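Local coordinates for zinc transport protein ZntB (Vibrio parahaemolyticus RIMD 2210633, PDB 3CK6) that probably takes up zinc ions together with protons across the bacterial inner membrane, its cytoplasmic domain forming a funnel-shaped homopentamer, at residues V165-Y171 against H242-E246; L180-K184 against I226-L230. The protein carries 1 engineered substitution. One frame throughout, in Å; residues are numbered along the deposited sequence.

Contact 1 (V165-Y171 against H242-E246); sequences VNDESTY and HNRDE
Asn243, Arg244 and Val165 supply most of the 209 Å² buried where the loop 165-171 meets 242-246, the last turn of helix 209-246. No hydrogen bond crosses the gap, and the CA atoms of Val165 and Asn243, 7.4 Å apart, set the register. Val165 (chi1 p) points toward the helix, its CG2 3.7 Å from CB of Asn243; ND2 of Asn243 (chi1 t) lies 3.6 Å from OD1 of Asn166. Arg244 leaves the helix sideways, with chi1 to chi3 between the usual wells, and reaches back so that its NH2 sits 3.7 Å from OE1 of Glu168, a long salt bridge, and 3.9 Å from CE2 at the edge of the Tyr171 ring. The loop holds its own shape: Tyr171 OH donates to Val165 O at 2.6 Å, and Asp167 OD1 accepts from Ser169 N at 3.3 Å, an Asx turn leading into the 3-10 segment 168-170. Beyond the segments, Val165 and the Tyr171 ring both meet Phe236, while Arg244 packs on His242 of a neighbouring subunit. The geometry is that of an interhelical connection, between helices 134-161 and 173-199, resting on the end of the long C-terminal helix of a CorA-family cytoplasmic domain.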
ATOM      1  N   VAL E 165      30.600  10.014  13.234  1.00 37.88           N
ATOM      2  CA  VAL E 165      30.157   9.539  14.545  1.00 38.23           C
ATOM      3  C   VAL E 165      31.148   9.878  15.687  1.00 38.36           C
ATOM      4  O   VAL E 165      30.756   9.989  16.856  1.00 37.91           O
ATOM      5  CB  VAL E 165      29.797   8.017  14.488  1.00 38.19           C
ATOM      6  CG1 VAL E 165      31.037   7.149  14.221  1.00 38.19           C
ATOM      7  CG2 VAL E 165      29.068   7.570  15.751  1.00 38.37           C
ATOM      8  N   ASN E 166      32.412  10.082  15.334  1.00 38.90           N
ATOM      9  CA  ASN E 166      33.448  10.394  16.322  1.00 39.94           C
ATOM     10  C   ASN E 166      33.686  11.893  16.515  1.00 40.45           C
ATOM     11  O   ASN E 166      34.569  12.307  17.276  1.00 40.32           O
ATOM     12  CB  ASN E 166      34.742   9.671  15.958  1.00 40.09           C
ATOM     13  CG  ASN E 166      34.621   8.171  16.113  1.00 40.59           C
ATOM     14  OD1 ASN E 166      34.639   7.651  17.232  1.00 41.77           O
ATOM     15  ND2 ASN E 166      34.484   7.466  14.994  1.00 39.78           N
ATOM     16  N   ASP E 167      32.872  12.701  15.839  1.00 40.93           N
ATOM     17  CA  ASP E 167      33.002  14.145  15.894  1.00 41.46           C
ATOM     18  C   ASP E 167      31.637  14.756  16.184  1.00 41.96           C
ATOM     19  O   ASP E 167      30.843  14.981  15.265  1.00 41.93           O
ATOM     20  CB  ASP E 167      33.560  14.656  14.564  1.00 41.63           C
ATOM     21  CG  ASP E 167      33.933  16.126  14.597  1.00 42.12           C
ATOM     22  OD1 ASP E 167      33.602  16.839  15.575  1.00 42.30           O
ATOM     23  OD2 ASP E 167      34.566  16.572  13.617  1.00 42.54           O
ATOM     24  N   GLU E 168      31.379  15.020  17.465  1.00 42.25           N
ATOM     25  CA  GLU E 168      30.088  15.545  17.929  1.00 42.67           C
ATOM     26  C   GLU E 168      29.662  16.866  17.271  1.00 42.58           C
ATOM     27  O   GLU E 168      28.464  17.165  17.174  1.00 42.63           O
ATOM     28  CB  GLU E 168      30.083  15.662  19.455  1.00 42.93           C
ATOM     29  CG  GLU E 168      30.159  14.305  20.151  1.00 44.54           C
ATOM     30  CD  GLU E 168      30.337  14.410  21.644  1.00 46.70           C
ATOM     31  OE1 GLU E 168      29.437  14.956  22.317  1.00 48.37           O
ATOM     32  OE2 GLU E 168      31.376  13.934  22.151  1.00 48.00           O
ATOM     33  N   SER E 169      30.644  17.630  16.792  1.00 42.35           N
ATOM     34  CA  SER E 169      30.385  18.874  16.064  1.00 42.14           C
ATOM     35  C   SER E 169      29.638  18.656  14.735  1.00 41.80           C
ATOM     36  O   SER E 169      29.057  19.599  14.199  1.00 42.18           O
ATOM     37  CB  SER E 169      31.689  19.647  15.820  1.00 42.13           C
ATOM     38  OG  SER E 169      32.405  19.121  14.707  1.00 42.18           O
ATOM     39  N   THR E 170      29.655  17.424  14.213  1.00 41.47           N
ATOM     40  CA  THR E 170      28.980  17.094  12.939  1.00 41.13           C
ATOM     41  C   THR E 170      27.528  16.593  13.102  1.00 40.87           C
ATOM     42  O   THR E 170      26.866  16.254  12.114  1.00 40.99           O
ATOM     43  CB  THR E 170      29.796  16.074  12.073  1.00 41.11           C
ATOM     44  OG1 THR E 170      29.630  14.740  12.573  1.00 40.37           O
ATOM     45  CG2 THR E 170      31.282  16.435  12.027  1.00 41.04           C
ATOM     46  N   TYR E 171      27.038  16.570  14.340  1.00 40.64           N
ATOM     47  CA  TYR E 171      25.751  15.961  14.674  1.00 40.72           C
ATOM     48  C   TYR E 171      24.572  16.883  14.340  1.00 41.01           C
ATOM     49  O   TYR E 171      23.795  17.243  15.227  1.00 41.28           O
ATOM     50  CB  TYR E 171      25.705  15.604  16.168  1.00 40.12           C
ATOM     51  CG  TYR E 171      26.517  14.397  16.620  1.00 39.80           C
ATOM     52  CD1 TYR E 171      27.538  13.853  15.833  1.00 39.72           C
ATOM     53  CD2 TYR E 171      26.279  13.823  17.869  1.00 39.47           C
ATOM     54  CE1 TYR E 171      28.285  12.744  16.277  1.00 39.64           C
ATOM     55  CE2 TYR E 171      27.009  12.731  18.319  1.00 40.02           C
ATOM     56  CZ  TYR E 171      28.012  12.195  17.524  1.00 39.79           C
ATOM     57  OH  TYR E 171      28.726  11.112  17.989  1.00 38.62           O
ATOM     58  N   HIS E 242      24.919   3.192  19.036  1.00 48.40           N
ATOM     59  CA  HIS E 242      25.873   2.091  19.154  1.00 49.59           C
ATOM     60  C   HIS E 242      27.204   2.569  19.746  1.00 50.14           C
ATOM     61  O   HIS E 242      27.697   1.998  20.718  1.00 50.07           O
ATOM     62  CB  HIS E 242      26.096   1.451  17.779  1.00 49.69           C
ATOM     63  CG  HIS E 242      26.645   0.059  17.834  1.00 51.13           C
ATOM     64  ND1 HIS E 242      27.983  -0.224  17.654  1.00 52.23           N
ATOM     65  CD2 HIS E 242      26.032  -1.133  18.030  1.00 52.02           C
ATOM     66  CE1 HIS E 242      28.173  -1.529  17.741  1.00 52.25           C
ATOM     67  NE2 HIS E 242      27.006  -2.104  17.969  1.00 53.06           N
ATOM     68  N   ASN E 243      27.759   3.631  19.168  1.00 50.91           N
ATOM     69  CA  ASN E 243      29.015   4.236  19.618  1.00 51.90           C
ATOM     70  C   ASN E 243      28.983   4.682  21.090  1.00 52.65           C
ATOM     71  O   ASN E 243      29.990   4.586  21.799  1.00 52.81           O
ATOM     72  CB  ASN E 243      29.365   5.410  18.690  1.00 51.71           C
ATOM     73  CG  ASN E 243      30.696   6.062  19.021  1.00 51.80           C
ATOM     74  OD1 ASN E 243      30.784   6.896  19.921  1.00 51.48           O
ATOM     75  ND2 ASN E 243      31.731   5.713  18.263  1.00 51.26           N
ATOM     76  N   ARG E 244      27.817   5.142  21.536  1.00 53.73           N
ATOM     77  CA  ARG E 244      27.650   5.741  22.856  1.00 54.89           C
ATOM     78  C   ARG E 244      27.697   4.713  23.982  1.00 55.56           C
ATOM     79  O   ARG E 244      28.473   4.862  24.930  1.00 55.55           O
ATOM     80  CB  ARG E 244      26.345   6.541  22.915  1.00 55.20           C
ATOM     81  CG  ARG E 244      26.445   7.816  23.724  1.00 55.88           C
ATOM     82  CD  ARG E 244      25.635   8.920  23.073  1.00 56.95           C
ATOM     83  NE  ARG E 244      26.426  10.143  22.941  1.00 58.19           N
ATOM     84  CZ  ARG E 244      26.033  11.239  22.294  1.00 58.96           C
ATOM     85  NH1 ARG E 244      24.837  11.299  21.719  1.00 58.20           N
ATOM     86  NH2 ARG E 244      26.842  12.290  22.236  1.00 59.50           N
ATOM     87  N   ASP E 245      26.881   3.666  23.878  1.00 56.29           N
ATOM     88  CA  ASP E 245      26.871   2.623  24.911  1.00 56.93           C
ATOM     89  C   ASP E 245      27.790   1.417  24.636  1.00 57.23           C
ATOM     90  O   ASP E 245      27.783   0.455  25.403  1.00 57.17           O
ATOM     91  CB  ASP E 245      25.438   2.189  25.265  1.00 57.12           C
ATOM     92  CG  ASP E 245      24.620   1.792  24.049  1.00 57.26           C
ATOM     93  OD1 ASP E 245      25.079   0.938  23.256  1.00 57.96           O
ATOM     94  OD2 ASP E 245      23.500   2.325  23.902  1.00 57.87           O
ATOM     95  N   GLU E 246      28.575   1.469  23.561  1.00 57.53           N
ATOM     96  CA  GLU E 246      29.675   0.513  23.377  1.00 57.94           C
ATOM     97  C   GLU E 246      30.942   1.024  24.069  1.00 58.19           C
ATOM     98  O   GLU E 246      31.712   0.242  24.628  1.00 58.03           O
ATOM     99  CB  GLU E 246      29.958   0.238  21.894  1.00 57.95           C
ATOM    100  CG  GLU E 246      28.982  -0.733  21.207  1.00 58.33           C
ATOM    101  CD  GLU E 246      29.159  -2.189  21.628  1.00 58.79           C
ATOM    102  OE1 GLU E 246      28.144  -2.917  21.686  1.00 59.00           O
ATOM    103  OE2 GLU E 246      30.305  -2.610  21.897  1.00 59.27           O
TER

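Contact 2 (L180-K184 against I226-L230); sequences LISIK and IEFYL
Two helical turns, 180-184 of helix 173-199 and 226-230 of helix 209-246, run nearly antiparallel: their axes approach to 10.4 Å at a signed crossing angle of -156°, and the CA atoms of Leu180 and Ile226 lie 6.5 Å apart. Apolar packing makes up most of the 394 Å² interface. Leu180 (chi1 m, chi2 t) points toward the partner, placing its CD1 3.7 Å from CB of Tyr229, its CD2 4.2 Å from CG2 of Ile226 and its CB 3.9 Å from CD2 of Leu230. That last methyl is also 3.9 Å from CG2 of Ile181, while CG2 of Ile183 presses to 3.4 Å against CD1 of Ile226. At the more exposed side, where Lys184 and Glu227 lie, the interaction turns ionic: Lys184, extended with all four chi angles t, donates from NZ to OE1 of Glu227 at 2.5 Å, a hydrogen-bonded salt bridge. Its aliphatic stem stays in the packing, with CB 4.0 Å from Ile226 CG2 and CD 4.2 Å from Leu230 CD1. Helix 134-161 adds Leu153 against Leu180 and Leu160 against Tyr229, so this is one face of a three-helix packing. The chemistry implies a mainly apolar seam, closed on one side by a short, hydrogen-bonded salt bridge.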
ATOM      1  N   LEU E 180      13.851  17.756   6.169  1.00 29.18           N
ATOM      2  CA  LEU E 180      13.353  16.729   5.255  1.00 28.55           C
ATOM      3  C   LEU E 180      11.877  16.425   5.459  1.00 28.14           C
ATOM      4  O   LEU E 180      11.150  16.407   4.483  1.00 27.39           O
ATOM      5  CB  LEU E 180      14.184  15.440   5.334  1.00 28.57           C
ATOM      6  CG  LEU E 180      15.621  15.485   4.797  1.00 29.07           C
ATOM      7  CD1 LEU E 180      16.462  14.356   5.409  1.00 28.53           C
ATOM      8  CD2 LEU E 180      15.598  15.391   3.261  1.00 27.09           C
ATOM      9  N   ILE E 181      11.414  16.213   6.697  1.00 27.89           N
ATOM     10  CA  ILE E 181       9.967  15.954   6.882  1.00 28.79           C
ATOM     11  C   ILE E 181       9.080  17.149   6.521  1.00 29.33           C
ATOM     12  O   ILE E 181       7.978  16.955   5.974  1.00 29.85           O
ATOM     13  CB  ILE E 181       9.563  15.324   8.236  1.00 29.04           C
ATOM     14  CG1 ILE E 181       9.761  16.319   9.390  1.00 28.16           C
ATOM     15  CG2 ILE E 181      10.318  13.976   8.437  1.00 29.58           C
ATOM     16  CD1 ILE E 181       9.034  15.952  10.726  1.00 29.48           C
ATOM     17  N   SER E 182       9.580  18.363   6.775  1.00 29.55           N
ATOM     18  CA  SER E 182       8.903  19.597   6.360  1.00 30.59           C
ATOM     19  C   SER E 182       8.731  19.660   4.834  1.00 30.67           C
ATOM     20  O   SER E 182       7.646  20.014   4.365  1.00 31.65           O
ATOM     21  CB  SER E 182       9.627  20.844   6.877  1.00 30.31           C
ATOM     22  OG  SER E 182       9.736  20.841   8.293  1.00 32.92           O
ATOM     23  N   ILE E 183       9.787  19.323   4.081  1.00 31.16           N
ATOM     24  CA  ILE E 183       9.752  19.254   2.595  1.00 31.41           C
ATOM     25  C   ILE E 183       8.826  18.154   2.125  1.00 31.04           C
ATOM     26  O   ILE E 183       8.023  18.346   1.171  1.00 31.14           O
ATOM     27  CB  ILE E 183      11.176  18.938   1.950  1.00 30.86           C
ATOM     28  CG1 ILE E 183      12.245  19.980   2.312  1.00 34.95           C
ATOM     29  CG2 ILE E 183      11.103  18.830   0.441  1.00 33.46           C
ATOM     30  CD1 ILE E 183      11.796  21.418   2.364  1.00 34.24           C
ATOM     31  N   LYS E 184       8.965  16.987   2.751  1.00 30.02           N
ATOM     32  CA  LYS E 184       8.243  15.786   2.301  1.00 30.14           C
ATOM     33  C   LYS E 184       6.728  16.000   2.383  1.00 29.14           C
ATOM     34  O   LYS E 184       5.982  15.536   1.516  1.00 27.29           O
ATOM     35  CB  LYS E 184       8.642  14.566   3.122  1.00 30.64           C
ATOM     36  CG  LYS E 184       7.767  13.342   2.844  1.00 33.24           C
ATOM     37  CD  LYS E 184       8.238  12.163   3.696  1.00 37.12           C
ATOM     38  CE  LYS E 184       7.321  10.953   3.497  1.00 38.31           C
ATOM     39  NZ  LYS E 184       7.956   9.721   4.047  1.00 41.58           N
ATOM     40  N   ILE E 226      14.624  12.228  -1.075  1.00 25.80           N
ATOM     41  CA  ILE E 226      14.182  12.562   0.286  1.00 27.14           C
ATOM     42  C   ILE E 226      14.095  11.313   1.174  1.00 27.23           C
ATOM     43  O   ILE E 226      14.603  11.321   2.291  1.00 27.53           O
ATOM     44  CB  ILE E 226      12.842  13.346   0.274  1.00 27.11           C
ATOM     45  CG1 ILE E 226      13.078  14.756  -0.275  1.00 26.96           C
ATOM     46  CG2 ILE E 226      12.224  13.439   1.714  1.00 27.19           C
ATOM     47  CD1 ILE E 226      11.850  15.569  -0.365  1.00 30.74           C
ATOM     48  N   GLU E 227      13.458  10.250   0.674  1.00 27.82           N
ATOM     49  CA  GLU E 227      13.337   9.001   1.440  1.00 28.43           C
ATOM     50  C   GLU E 227      14.679   8.388   1.723  1.00 27.76           C
ATOM     51  O   GLU E 227      14.906   7.845   2.808  1.00 28.40           O
ATOM     52  CB  GLU E 227      12.429   7.973   0.753  1.00 29.19           C
ATOM     53  CG  GLU E 227      10.995   8.397   0.672  1.00 33.14           C
ATOM     54  CD  GLU E 227      10.354   8.565   2.044  1.00 36.47           C
ATOM     55  OE1 GLU E 227       9.692   9.598   2.248  1.00 39.32           O
ATOM     56  OE2 GLU E 227      10.525   7.675   2.906  1.00 37.26           O
ATOM     57  N   PHE E 228      15.588   8.503   0.765  1.00 27.38           N
ATOM     58  CA  PHE E 228      16.933   8.016   0.953  1.00 25.98           C
ATOM     59  C   PHE E 228      17.651   8.819   2.038  1.00 25.80           C
ATOM     60  O   PHE E 228      18.286   8.235   2.927  1.00 23.91           O
ATOM     61  CB  PHE E 228      17.735   8.055  -0.348  1.00 26.73           C
ATOM     62  CG  PHE E 228      19.188   7.775  -0.156  1.00 26.95           C
ATOM     63  CD1 PHE E 228      19.618   6.532   0.323  1.00 23.75           C
ATOM     64  CD2 PHE E 228      20.133   8.751  -0.452  1.00 28.39           C
ATOM     65  CE1 PHE E 228      20.982   6.262   0.507  1.00 26.40           C
ATOM     66  CE2 PHE E 228      21.482   8.505  -0.275  1.00 27.28           C
ATOM     67  CZ  PHE E 228      21.919   7.256   0.221  1.00 27.85           C
ATOM     68  N   TYR E 229      17.559  10.149   1.967  1.00 25.23           N
ATOM     69  CA  TYR E 229      18.225  10.990   2.996  1.00 25.72           C
ATOM     70  C   TYR E 229      17.650  10.728   4.384  1.00 25.20           C
ATOM     71  O   TYR E 229      18.386  10.715   5.364  1.00 24.60           O
ATOM     72  CB  TYR E 229      18.132  12.478   2.665  1.00 25.55           C
ATOM     73  CG  TYR E 229      18.950  12.909   1.458  1.00 24.99           C
ATOM     74  CD1 TYR E 229      20.020  12.137   0.982  1.00 24.67           C
ATOM     75  CD2 TYR E 229      18.664  14.099   0.813  1.00 26.90           C
ATOM     76  CE1 TYR E 229      20.777  12.549  -0.119  1.00 26.82           C
ATOM     77  CE2 TYR E 229      19.404  14.519  -0.292  1.00 28.08           C
ATOM     78  CZ  TYR E 229      20.448  13.746  -0.755  1.00 27.97           C
ATOM     79  OH  TYR E 229      21.157  14.185  -1.853  1.00 28.80           O
ATOM     80  N   LEU E 230      16.337  10.531   4.460  1.00 25.40           N
ATOM     81  CA  LEU E 230      15.688  10.187   5.732  1.00 26.16           C
ATOM     82  C   LEU E 230      16.214   8.847   6.240  1.00 26.56           C
ATOM     83  O   LEU E 230      16.378   8.665   7.438  1.00 26.24           O
ATOM     84  CB  LEU E 230      14.184  10.151   5.591  1.00 25.79           C
ATOM     85  CG  LEU E 230      13.411  11.465   5.596  1.00 27.56           C
ATOM     86  CD1 LEU E 230      12.009  11.160   5.113  1.00 28.26           C
ATOM     87  CD2 LEU E 230      13.401  12.024   7.010  1.00 28.04           C
TER

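Helix 209-246 serves both contacts, but at points whose contact centres are 22 Å apart, with about 12 Å between nearest atoms. Contact 2 lies about 17 Å from the chain centre and has four buried residues among its eight; contact 1, about 37 Å out, has none among its six and is a surface contact. Burial falls accordingly, from 394 to 209 Å². Helix against helix gives contact 2 a largely apolar interface with a short salt bridge, whereas loop against helix end leaves contact 1 with sparse van der Waals touches and a long ion pair. Neighbouring subunits of the pentamer pack against residues at both levels.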